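Local structure of nitrate transport protein (Parabacteroides distasonis, 3HN0) at residues Met62-Ala66 against Phe257-Ile261. The protein is probably the substrate-binding component of an ABC transporter, capturing a small solute outside the cytoplasmic membrane, with nitrate suggested by its name. Sequence-based numbering, arbitrary orientation.
Sequences MINAA and FLRLI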
loop_
_atom_site.group_PDB
_atom_site.type_symbol
_atom_site.label_atom_id
_atom_site.label_comp_id
_atom_site.label_asym_id
_atom_site.label_seq_id
_atom_site.Cartn_x
_atom_site.Cartn_y
_atom_site.Cartn_z
HETATM N N MSE A 62 -7.856 5.805 -14.814
HETATM C CA MSE A 62 -6.474 6.131 -15.169
HETATM C C MSE A 62 -6.117 5.638 -16.573
HETATM O O MSE A 62 -5.407 6.343 -17.313
HETATM C CB MSE A 62 -5.499 5.555 -14.125
HETATM C CG MSE A 62 -4.079 5.901 -14.260
HETATM SE SE MSE A 62 -3.644 7.739 -14.123
HETATM C CE MSE A 62 -4.000 7.854 -12.223
ATOM N N ILE A 63 -6.594 4.459 -16.964
ATOM C CA ILE A 63 -6.232 3.979 -18.341
ATOM C C ILE A 63 -6.778 4.943 -19.410
ATOM O O ILE A 63 -6.110 5.239 -20.386
ATOM C CB ILE A 63 -6.588 2.489 -18.598
ATOM C CG1 ILE A 63 -8.076 2.212 -18.506
ATOM C CG2 ILE A 63 -5.860 1.579 -17.543
ATOM C CD1 ILE A 63 -8.431 0.804 -19.074
ATOM N N ASN A 64 -7.980 5.480 -19.202
ATOM C CA ASN A 64 -8.528 6.451 -20.144
ATOM C C ASN A 64 -7.716 7.696 -20.162
ATOM O O ASN A 64 -7.504 8.303 -21.212
ATOM C CB ASN A 64 -9.996 6.804 -19.825
ATOM C CG ASN A 64 -10.940 5.602 -19.965
ATOM O OD1 ASN A 64 -10.888 4.684 -19.146
ATOM N ND2 ASN A 64 -11.798 5.615 -20.982
ATOM N N ALA A 65 -7.288 8.132 -18.990
ATOM C CA ALA A 65 -6.492 9.353 -18.885
ATOM C C ALA A 65 -5.201 9.188 -19.682
ATOM O O ALA A 65 -4.835 10.035 -20.533
ATOM C CB ALA A 65 -6.223 9.675 -17.392
ATOM N N ALA A 66 -4.546 8.055 -19.493
ATOM C CA ALA A 66 -3.337 7.754 -20.238
ATOM C C ALA A 66 -3.539 7.738 -21.744
ATOM O O ALA A 66 -2.727 8.302 -22.500
ATOM C CB ALA A 66 -2.733 6.438 -19.768
ATOM N N PHE A 257 1.092 0.967 -12.145
ATOM C CA PHE A 257 -0.222 0.529 -12.581
ATOM C C PHE A 257 -0.336 0.489 -14.114
ATOM O O PHE A 257 -0.707 -0.530 -14.652
ATOM C CB PHE A 257 -1.345 1.396 -11.995
ATOM C CG PHE A 257 -2.664 1.157 -12.603
ATOM C CD1 PHE A 257 -3.416 0.019 -12.312
ATOM C CD2 PHE A 257 -3.200 2.082 -13.502
ATOM C CE1 PHE A 257 -4.663 -0.187 -12.847
ATOM C CE2 PHE A 257 -4.419 1.857 -14.101
ATOM C CZ PHE A 257 -5.187 0.727 -13.780
ATOM N N LEU A 258 0.049 1.574 -14.790
ATOM C CA LEU A 258 -0.040 1.655 -16.252
ATOM C C LEU A 258 0.827 0.573 -16.921
ATOM O O LEU A 258 0.385 -0.071 -17.865
ATOM C CB LEU A 258 0.290 3.072 -16.768
ATOM C CG LEU A 258 -0.821 4.096 -16.444
ATOM C CD1 LEU A 258 -0.399 5.536 -16.818
ATOM C CD2 LEU A 258 -2.167 3.754 -17.106
ATOM N N ARG A 259 2.019 0.334 -16.374
ATOM C CA ARG A 259 2.886 -0.708 -16.851
ATOM C C ARG A 259 2.250 -2.065 -16.732
ATOM O O ARG A 259 2.352 -2.891 -17.647
ATOM C CB ARG A 259 4.201 -0.688 -16.072
ATOM C CG ARG A 259 5.298 -1.555 -16.635
ATOM C CD ARG A 259 6.676 -1.222 -15.978
ATOM N NE ARG A 259 7.063 0.190 -16.184
ATOM C CZ ARG A 259 7.112 1.148 -15.243
ATOM N NH1 ARG A 259 6.825 0.904 -13.959
ATOM N NH2 ARG A 259 7.474 2.380 -15.589
ATOM N N LEU A 260 1.602 -2.324 -15.591
ATOM C CA LEU A 260 0.896 -3.581 -15.402
ATOM C C LEU A 260 -0.201 -3.755 -16.459
ATOM O O LEU A 260 -0.296 -4.799 -17.108
ATOM C CB LEU A 260 0.337 -3.645 -13.967
ATOM C CG LEU A 260 -0.378 -4.911 -13.507
ATOM C CD1 LEU A 260 -0.489 -4.949 -11.967
ATOM C CD2 LEU A 260 -1.741 -4.983 -14.170
ATOM N N ILE A 261 -1.031 -2.730 -16.650
ATOM C CA ILE A 261 -2.105 -2.802 -17.639
ATOM C C ILE A 261 -1.538 -3.076 -19.044
ATOM O O ILE A 261 -2.048 -3.901 -19.789
ATOM C CB ILE A 261 -2.921 -1.493 -17.693
ATOM C CG1 ILE A 261 -3.648 -1.287 -16.361
ATOM C CG2 ILE A 261 -3.880 -1.456 -18.911
ATOM C CD1 ILE A 261 -4.612 -2.418 -16.036
#
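Where I63 and L258 are 6.9 Å apart at their CA atoms, the helical segments 62-66 and 257-261 pass almost at a right angle (88°), their axes 10.8 Å apart. No hydrogen bond spans this buried interface; aliphatic groups and one ring fill it. I63 contributes chiefly its CG2 methyl, which lies 3.7 Å from CE2 of F257 and 3.8 Å from CG1 of I261. With chi1 at 62°, CG2 stands anti to the carbonyl carbon; beta-branching places this methyl close to the backbone, where it can meet the neighbouring helix. The CE2 side of the F257 ring is approached obliquely by this methyl and by CB of M62, 3.9 Å from CE2, while CG1 of I261, one turn along, lies over one ring face, offset toward the rim; a broad flat ring suits a place with neighbours on several sides. Both helices follow strands of the same mixed sheet, 57-61 and 242-246, in a chain consistent with the two-lobed solute-binding protein fold; I63 and F257 also touch T107 at the start of helix 107-119. M62, modelled as selenomethionine, has CG 4.0 Å from L258 CD2, and bends at chi2 and chi3 lead the selenium away. The short side chain of A66 lets leucine approach closely, with A66 CB 3.8 Å from L258 CD2; the forked end of L258 spans A66 CB and M62 CG, and also packs on V269 and L273.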